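PDB 3IFR: carbohydrate kinase, FGGY from Rhodospirillum rubrum, which probably catalyses the ATP-dependent phosphorylation of D-xylulose to D-xylulose 5-phosphate. Local coordinates for residues Val114-Ala119 and Ile146-Pro151; Arg412-Met417 and Glu466-Asp471. All blocks are in the same frame, centred on the assembly; numbering follows the deposited sequence.

Contact 1. Residues Val114-Ala119 and Ile146-Pro151; sequences VAELRA and IERHEP
Arg148 reaches across from the last turn of helix 139-149 and grips Glu116 of helix 111-120 in a salt bridge. Its two terminal nitrogens meet the carboxylate end-on and converge on a single oxygen: Glu116 OE1 accepts from Arg148 NH1 at 3.1 Å. The bond from Arg148 NH2 to Glu116 OE1 is 3.2 Å long, and both are moderately bent. The other oxygen adds a weak bond, Arg148 NH2 to Glu116 OE2 at 3.3 Å. OE1 lies almost in the guanidinium plane, at the edge where the N-H bonds point, yet both donors come to it from one face of the carboxylate. With both main bonds on OE1 and the planes 35° apart, this is not the flat pairing of two nitrogens with two oxygens.

The side chains approach from opposite directions. Glu116 carries CG beside its backbone N, chi1 -40°, and then runs extended, while the arginine chain bends at chi2 and chi3 to bring its end round to the acid. Such length is needed because the backbones stay far apart, with 12.3 Å between Glu116 CA and Arg148 CA. Arg148 NH1 also forms a salt bridge with Glu113, on the same helix 111-120 and one turn before Glu116, so the guanidinium serves two acids. Replacing Glu116 by an alanine would probably leave Arg148 with Glu113 as its remaining acidic partner here and its NH2 end freer to turn.

Apolar packing between the helices lies elsewhere, where Val114 touches Ala141 and Leu117 meets Thr140 and Arg144. The contact is therefore a surface salt bridge between two long charged side chains, probably weakened by solvent, that links helices 111-120 and 139-149 of the N-terminal FGGY region.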
ATOM      1  N   VAL A 114       9.054  20.404   1.260  1.00 24.20           N
ATOM      2  CA  VAL A 114       8.254  19.889   2.337  1.00 24.24           C
ATOM      3  C   VAL A 114       8.435  20.824   3.517  1.00 25.39           C
ATOM      4  O   VAL A 114       7.453  21.287   4.131  1.00 25.10           O
ATOM      5  CB  VAL A 114       8.650  18.438   2.711  1.00 23.89           C
ATOM      6  CG1 VAL A 114       8.270  18.156   4.161  1.00 23.03           C
ATOM      7  CG2 VAL A 114       7.979  17.444   1.754  1.00 17.67           C
ATOM      8  N   ALA A 115       9.692  21.139   3.806  1.00 22.69           N
ATOM      9  CA  ALA A 115       9.970  22.155   4.826  1.00 26.15           C
ATOM     10  C   ALA A 115       9.211  23.502   4.614  1.00 28.36           C
ATOM     11  O   ALA A 115       8.638  24.035   5.568  1.00 30.53           O
ATOM     12  CB  ALA A 115      11.478  22.352   5.008  1.00 22.04           C
ATOM     13  N   GLU A 116       9.175  24.033   3.383  1.00 27.57           N
ATOM     14  CA  GLU A 116       8.424  25.262   3.124  1.00 31.40           C
ATOM     15  C   GLU A 116       6.946  25.075   3.359  1.00 29.73           C
ATOM     16  O   GLU A 116       6.310  25.894   4.002  1.00 33.67           O
ATOM     17  CB  GLU A 116       8.619  25.774   1.691  1.00 33.02           C
ATOM     18  CG  GLU A 116      10.013  25.645   1.186  1.00 33.41           C
ATOM     19  CD  GLU A 116      10.159  26.202  -0.197  1.00 39.51           C
ATOM     20  OE1 GLU A 116      10.107  25.405  -1.170  1.00 39.32           O
ATOM     21  OE2 GLU A 116      10.301  27.446  -0.320  1.00 48.05           O
ATOM     22  N   LEU A 117       6.390  24.014   2.791  1.00 29.53           N
ATOM     23  CA  LEU A 117       4.972  23.725   2.943  1.00 31.93           C
ATOM     24  C   LEU A 117       4.648  23.706   4.422  1.00 30.80           C
ATOM     25  O   LEU A 117       3.714  24.351   4.903  1.00 31.01           O
ATOM     26  CB  LEU A 117       4.631  22.361   2.314  1.00 28.97           C
ATOM     27  CG  LEU A 117       4.518  22.448   0.798  1.00 29.06           C
ATOM     28  CD1 LEU A 117       4.387  21.072   0.167  1.00 23.93           C
ATOM     29  CD2 LEU A 117       3.367  23.394   0.431  1.00 24.67           C
ATOM     30  N   ARG A 118       5.441  22.937   5.140  1.00 30.14           N
ATOM     31  CA  ARG A 118       5.258  22.810   6.579  1.00 35.58           C
ATOM     32  C   ARG A 118       5.351  24.179   7.283  1.00 33.56           C
ATOM     33  O   ARG A 118       4.615  24.439   8.216  1.00 35.19           O
ATOM     34  CB  ARG A 118       6.274  21.821   7.118  1.00 31.12           C
ATOM     35  CG  ARG A 118       5.790  21.064   8.226  1.00 35.62           C
ATOM     36  CD  ARG A 118       5.985  19.615   7.974  1.00 39.49           C
ATOM     37  NE  ARG A 118       7.363  19.219   8.170  1.00 41.72           N
ATOM     38  CZ  ARG A 118       7.786  17.973   8.013  1.00 45.63           C
ATOM     39  NH1 ARG A 118       6.915  17.033   7.662  1.00 36.32           N
ATOM     40  NH2 ARG A 118       9.071  17.666   8.198  1.00 50.92           N
ATOM     41  N   ALA A 119       6.218  25.062   6.801  1.00 30.11           N
ATOM     42  CA  ALA A 119       6.339  26.400   7.378  1.00 33.40           C
ATOM     43  C   ALA A 119       5.224  27.348   6.936  1.00 35.02           C
ATOM     44  O   ALA A 119       4.906  28.325   7.628  1.00 33.70           O
ATOM     45  CB  ALA A 119       7.696  27.008   7.035  1.00 29.18           C
ATOM     46  N   ILE A 146       9.300  20.721  -8.809  1.00 19.86           N
ATOM     47  CA  ILE A 146       9.287  20.945 -10.224  1.00 21.87           C
ATOM     48  C   ILE A 146       9.243  22.440 -10.611  1.00 24.03           C
ATOM     49  O   ILE A 146       9.983  22.881 -11.502  1.00 21.29           O
ATOM     50  CB  ILE A 146       8.088  20.209 -10.846  1.00 22.43           C
ATOM     51  CG1 ILE A 146       8.415  18.737 -11.025  1.00 21.76           C
ATOM     52  CG2 ILE A 146       7.722  20.797 -12.190  1.00 23.12           C
ATOM     53  CD1 ILE A 146       7.185  17.966 -11.358  1.00 27.86           C
ATOM     54  N   GLU A 147       8.355  23.208  -9.986  1.00 23.47           N
ATOM     55  CA  GLU A 147       8.272  24.643 -10.265  1.00 22.52           C
ATOM     56  C   GLU A 147       9.616  25.315 -10.051  1.00 22.48           C
ATOM     57  O   GLU A 147       9.992  26.222 -10.792  1.00 22.93           O
ATOM     58  CB  GLU A 147       7.307  25.305  -9.306  1.00 25.01           C
ATOM     59  CG  GLU A 147       7.480  26.802  -9.201  1.00 22.97           C
ATOM     60  CD  GLU A 147       6.342  27.427  -8.430  1.00 25.37           C
ATOM     61  OE1 GLU A 147       5.542  28.095  -9.076  1.00 34.27           O
ATOM     62  OE2 GLU A 147       6.209  27.226  -7.203  1.00 26.54           O
ATOM     63  N   ARG A 148      10.334  24.906  -9.019  1.00 20.11           N
ATOM     64  CA  ARG A 148      11.577  25.580  -8.745  1.00 22.62           C
ATOM     65  C   ARG A 148      12.752  25.001  -9.543  1.00 23.95           C
ATOM     66  O   ARG A 148      13.680  25.726  -9.861  1.00 23.91           O
ATOM     67  CB  ARG A 148      11.886  25.659  -7.227  1.00 22.89           C
ATOM     68  CG  ARG A 148      12.974  24.744  -6.750  1.00 26.61           C
ATOM     69  CD  ARG A 148      13.892  25.361  -5.691  1.00 26.94           C
ATOM     70  NE  ARG A 148      13.256  26.369  -4.840  1.00 31.51           N
ATOM     71  CZ  ARG A 148      12.453  26.120  -3.802  1.00 31.69           C
ATOM     72  NH1 ARG A 148      12.149  24.872  -3.455  1.00 31.02           N
ATOM     73  NH2 ARG A 148      11.941  27.134  -3.116  1.00 32.19           N
ATOM     74  N   HIS A 149      12.723  23.709  -9.854  1.00 20.82           N
ATOM     75  CA  HIS A 149      13.849  23.093 -10.542  1.00 23.43           C
ATOM     76  C   HIS A 149      13.659  22.993 -12.038  1.00 22.89           C
ATOM     77  O   HIS A 149      14.632  22.934 -12.773  1.00 23.53           O
ATOM     78  CB  HIS A 149      14.171  21.695  -9.979  1.00 22.69           C
ATOM     79  CG  HIS A 149      14.844  21.742  -8.645  1.00 24.24           C
ATOM     80  ND1 HIS A 149      14.174  22.113  -7.492  1.00 22.85           N
ATOM     81  CD2 HIS A 149      16.117  21.515  -8.285  1.00 21.62           C
ATOM     82  CE1 HIS A 149      15.017  22.100  -6.486  1.00 23.40           C
ATOM     83  NE2 HIS A 149      16.202  21.747  -6.936  1.00 24.79           N
ATOM     84  N   GLU A 150      12.418  22.916 -12.489  1.00 21.08           N
ATOM     85  CA  GLU A 150      12.168  22.737 -13.912  1.00 21.28           C
ATOM     86  C   GLU A 150      11.010  23.649 -14.322  1.00 21.46           C
ATOM     87  O   GLU A 150       9.942  23.161 -14.703  1.00 22.07           O
ATOM     88  CB  GLU A 150      11.885  21.257 -14.232  1.00 19.85           C
ATOM     89  CG  GLU A 150      13.094  20.340 -13.962  1.00 21.26           C
ATOM     90  CD  GLU A 150      12.805  18.857 -14.157  1.00 24.33           C
ATOM     91  OE1 GLU A 150      13.636  18.008 -13.750  1.00 24.14           O
ATOM     92  OE2 GLU A 150      11.749  18.519 -14.729  1.00 27.11           O
ATOM     93  N   PRO A 151      11.215  24.976 -14.211  1.00 19.19           N
ATOM     94  CA  PRO A 151      10.097  25.909 -14.434  1.00 19.99           C
ATOM     95  C   PRO A 151       9.491  25.682 -15.806  1.00 19.10           C
ATOM     96  O   PRO A 151       8.325  25.927 -16.000  1.00 18.65           O
ATOM     97  CB  PRO A 151      10.730  27.302 -14.378  1.00 19.22           C
ATOM     98  CG  PRO A 151      12.210  27.099 -14.270  1.00 23.28           C
ATOM     99  CD  PRO A 151      12.526  25.639 -14.128  1.00 22.91           C
TER

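Contact 2. Residues Arg412-Met417 and Glu466-Asp471; sequences RSRVWM and EKITPD
Ile468 presses its CD1 methyl against the first turn of helix 414-424, and the packing is tight there: Met417 CB lies only 3.4 Å from Ile468 CD1, closer than carbon atoms usually come. Met417, a selenomethionine, turns its CB toward the strand while the end of its chain leads away. The same methyl sits over one face of the Arg414 guanidinium, 3.6 Å above its plane and offset toward the rim. Branched, apolar isoleucine suits this place, since CD1 can serve both neighbours while Ile468 CG2 lies 3.7 Å from Arg414 NH2.

Toward solvent the fit is looser. With CG anti to the backbone N, chi1 -179°, and a bend at chi2, Arg414 lays its flat end across the isoleucine and brings NE near Glu466. Their salt bridge is weak, with 3.5 Å between Arg414 NE and Glu466 OE2, and the planes of guanidinium and carboxylate stand 63° apart. A water helps to span them, donating to Glu466 OE2 and accepting weakly from Arg414 NE.

Ser413 N-caps the helix, its OG accepting from Trp416 N. Helix 414-424 is the beta-alpha-beta crossover between parallel neighbours 403-407 and 428-432 in the C-terminal, actin-like FGGY region. It packs beside the sheet's edge, touching Leu430 of strand 428-432 as well as the outermost, antiparallel strand 463-468.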
ATOM      1  N   ARG A 412       4.612 -17.195   6.202  1.00 32.61           N
ATOM      2  CA  ARG A 412       5.249 -18.498   6.078  1.00 34.97           C
ATOM      3  C   ARG A 412       5.955 -18.935   7.369  1.00 34.82           C
ATOM      4  O   ARG A 412       6.377 -20.094   7.475  1.00 38.57           O
ATOM      5  CB  ARG A 412       6.247 -18.501   4.925  1.00 39.18           C
ATOM      6  CG  ARG A 412       5.641 -18.583   3.530  1.00 42.26           C
ATOM      7  CD  ARG A 412       6.746 -18.468   2.442  1.00 48.27           C
ATOM      8  NE  ARG A 412       6.942 -17.105   1.929  1.00 51.33           N
ATOM      9  CZ  ARG A 412       6.292 -16.594   0.875  1.00 55.17           C
ATOM     10  NH1 ARG A 412       5.397 -17.335   0.221  1.00 56.85           N
ATOM     11  NH2 ARG A 412       6.522 -15.340   0.467  1.00 49.34           N
ATOM     12  N   SER A 413       6.090 -18.034   8.346  1.00 30.81           N
ATOM     13  CA  SER A 413       6.660 -18.419   9.641  1.00 28.25           C
ATOM     14  C   SER A 413       5.602 -18.683  10.715  1.00 29.11           C
ATOM     15  O   SER A 413       4.931 -17.756  11.200  1.00 27.73           O
ATOM     16  CB  SER A 413       7.663 -17.382  10.141  1.00 28.64           C
ATOM     17  OG  SER A 413       7.756 -17.438  11.563  1.00 25.76           O
ATOM     18  N   ARG A 414       5.455 -19.954  11.093  1.00 30.29           N
ATOM     19  CA  ARG A 414       4.427 -20.348  12.057  1.00 25.79           C
ATOM     20  C   ARG A 414       4.810 -19.806  13.427  1.00 25.49           C
ATOM     21  O   ARG A 414       3.956 -19.485  14.272  1.00 21.66           O
ATOM     22  CB  ARG A 414       4.263 -21.879  12.089  1.00 26.33           C
ATOM     23  CG  ARG A 414       3.186 -22.380  13.051  1.00 26.83           C
ATOM     24  CD  ARG A 414       1.841 -21.665  12.794  1.00 27.00           C
ATOM     25  NE  ARG A 414       0.761 -22.001  13.746  1.00 24.72           N
ATOM     26  CZ  ARG A 414       0.693 -21.542  14.997  1.00 25.75           C
ATOM     27  NH1 ARG A 414       1.658 -20.758  15.478  1.00 25.79           N
ATOM     28  NH2 ARG A 414      -0.317 -21.886  15.782  1.00 25.28           N
ATOM     29  N   VAL A 415       6.107 -19.697  13.651  1.00 23.49           N
ATOM     30  CA  VAL A 415       6.543 -19.132  14.907  1.00 23.54           C
ATOM     31  C   VAL A 415       6.197 -17.647  14.989  1.00 23.75           C
ATOM     32  O   VAL A 415       5.738 -17.173  16.025  1.00 23.09           O
ATOM     33  CB  VAL A 415       8.032 -19.356  15.101  1.00 25.74           C
ATOM     34  CG1 VAL A 415       8.474 -18.831  16.443  1.00 23.43           C
ATOM     35  CG2 VAL A 415       8.313 -20.870  14.981  1.00 27.76           C
ATOM     36  N   TRP A 416       6.421 -16.910  13.899  1.00 24.30           N
ATOM     37  CA  TRP A 416       6.206 -15.471  13.921  1.00 21.75           C
ATOM     38  C   TRP A 416       4.722 -15.221  14.137  1.00 21.93           C
ATOM     39  O   TRP A 416       4.350 -14.412  14.971  1.00 19.40           O
ATOM     40  CB  TRP A 416       6.681 -14.794  12.631  1.00 19.28           C
ATOM     41  CG  TRP A 416       7.012 -13.332  12.806  1.00 24.56           C
ATOM     42  CD1 TRP A 416       7.071 -12.617  13.991  1.00 21.13           C
ATOM     43  CD2 TRP A 416       7.378 -12.403  11.770  1.00 24.69           C
ATOM     44  NE1 TRP A 416       7.408 -11.316  13.731  1.00 21.08           N
ATOM     45  CE2 TRP A 416       7.617 -11.165  12.384  1.00 22.33           C
ATOM     46  CE3 TRP A 416       7.525 -12.513  10.376  1.00 24.38           C
ATOM     47  CZ2 TRP A 416       7.999 -10.038  11.652  1.00 24.29           C
ATOM     48  CZ3 TRP A 416       7.914 -11.406   9.660  1.00 25.03           C
ATOM     49  CH2 TRP A 416       8.138 -10.180  10.296  1.00 25.74           C
HETATM   50  N   MSE A 417       3.888 -15.942  13.388  1.00 22.36           N
HETATM   51  CA  MSE A 417       2.447 -15.752  13.455  1.00 23.07           C
HETATM   52  C   MSE A 417       1.869 -16.154  14.830  1.00 22.34           C
HETATM   53  O   MSE A 417       0.985 -15.485  15.351  1.00 22.28           O
HETATM   54  CB  MSE A 417       1.767 -16.493  12.313  1.00 22.33           C
HETATM   55  CG  MSE A 417       2.181 -16.011  10.948  1.00 27.19           C
HETATM   56 SE   MSE A 417       1.824 -14.069  10.617  1.00 45.00          SE
HETATM   57  CE  MSE A 417       3.534 -13.322  11.286  1.00 25.41           C
ATOM     58  N   GLU A 466      -4.520 -20.930   7.490  1.00 21.13           N
ATOM     59  CA  GLU A 466      -4.738 -21.261   8.875  1.00 20.04           C
ATOM     60  C   GLU A 466      -5.146 -20.048   9.700  1.00 20.21           C
ATOM     61  O   GLU A 466      -4.516 -18.987   9.615  1.00 19.44           O
ATOM     62  CB  GLU A 466      -3.498 -21.917   9.461  1.00 19.68           C
ATOM     63  CG  GLU A 466      -3.603 -22.205  10.941  1.00 19.01           C
ATOM     64  CD  GLU A 466      -2.347 -22.896  11.507  1.00 21.13           C
ATOM     65  OE1 GLU A 466      -1.356 -23.068  10.782  1.00 25.74           O
ATOM     66  OE2 GLU A 466      -2.321 -23.214  12.705  1.00 23.51           O
ATOM     67  N   LYS A 467      -6.173 -20.224  10.526  1.00 15.99           N
ATOM     68  CA  LYS A 467      -6.557 -19.218  11.489  1.00 17.60           C
ATOM     69  C   LYS A 467      -5.921 -19.545  12.817  1.00 16.60           C
ATOM     70  O   LYS A 467      -6.188 -20.570  13.386  1.00 13.31           O
ATOM     71  CB  LYS A 467      -8.087 -19.134  11.620  1.00 17.09           C
ATOM     72  CG  LYS A 467      -8.586 -18.117  12.616  1.00 15.57           C
ATOM     73  CD  LYS A 467     -10.072 -17.806  12.409  1.00 12.99           C
ATOM     74  CE  LYS A 467     -10.587 -16.909  13.468  1.00 13.63           C
ATOM     75  NZ  LYS A 467     -11.926 -16.328  13.160  1.00 15.86           N
ATOM     76  N   ILE A 468      -5.086 -18.656  13.328  1.00 17.40           N
ATOM     77  CA  ILE A 468      -4.298 -19.026  14.489  1.00 18.68           C
ATOM     78  C   ILE A 468      -4.918 -18.442  15.731  1.00 16.39           C
ATOM     79  O   ILE A 468      -5.209 -17.279  15.724  1.00 17.79           O
ATOM     80  CB  ILE A 468      -2.842 -18.491  14.354  1.00 19.60           C
ATOM     81  CG1 ILE A 468      -2.103 -19.239  13.245  1.00 17.96           C
ATOM     82  CG2 ILE A 468      -2.115 -18.610  15.680  1.00 17.65           C
ATOM     83  CD1 ILE A 468      -0.710 -18.736  13.038  1.00 19.11           C
ATOM     84  N   THR A 469      -5.165 -19.224  16.786  1.00 18.00           N
ATOM     85  CA  THR A 469      -5.689 -18.611  18.025  1.00 18.63           C
ATOM     86  C   THR A 469      -4.586 -18.292  19.053  1.00 16.37           C
ATOM     87  O   THR A 469      -3.623 -19.031  19.227  1.00 14.40           O
ATOM     88  CB  THR A 469      -6.786 -19.444  18.749  1.00 21.29           C
ATOM     89  OG1 THR A 469      -6.251 -20.730  19.103  1.00 26.08           O
ATOM     90  CG2 THR A 469      -8.020 -19.594  17.924  1.00 21.77           C
ATOM     91  N   PRO A 470      -4.741 -17.179  19.739  1.00 16.81           N
ATOM     92  CA  PRO A 470      -3.719 -16.829  20.719  1.00 19.58           C
ATOM     93  C   PRO A 470      -3.756 -17.809  21.908  1.00 24.11           C
ATOM     94  O   PRO A 470      -4.739 -18.501  22.153  1.00 24.75           O
ATOM     95  CB  PRO A 470      -4.145 -15.439  21.181  1.00 20.71           C
ATOM     96  CG  PRO A 470      -5.164 -14.951  20.115  1.00 18.91           C
ATOM     97  CD  PRO A 470      -5.806 -16.175  19.618  1.00 17.91           C
ATOM     98  N   ASP A 471      -2.674 -17.875  22.647  1.00 21.05           N
ATOM     99  CA  ASP A 471      -2.729 -18.526  23.922  1.00 25.65           C
ATOM    100  C   ASP A 471      -2.899 -17.475  25.022  1.00 27.63           C
ATOM    101  O   ASP A 471      -2.013 -16.638  25.248  1.00 27.57           O
ATOM    102  CB  ASP A 471      -1.474 -19.359  24.132  1.00 26.26           C
ATOM    103  CG  ASP A 471      -1.312 -19.794  25.556  1.00 30.96           C
ATOM    104  OD1 ASP A 471      -2.093 -19.336  26.446  1.00 30.19           O
ATOM    105  OD2 ASP A 471      -0.386 -20.608  25.771  1.00 32.55           O
TER
HETATM  106  O   HOH W   1       0.186 -25.046  12.634  1.00 44.70           O

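Each contact sets a helix against another element, but they belong to different halves of this two-part kinase. Contact 1 joins two helices in the N-terminal FGGY region and is wholly superficial; contact 2 lays a helix start on an edge strand and is partly buried. Their centres are about 46 Å apart, on opposite sides of the chain's centre, and they share no helix or strand. The chemistry follows the setting: in contact 1 a salt bridge alone joins the two helix segments, whose backbones are well apart, whereas contact 2 rests on apolar packing, with a weaker, water-assisted ion pair at its rim. The buried area differs accordingly, 76 Å² against 191 Å².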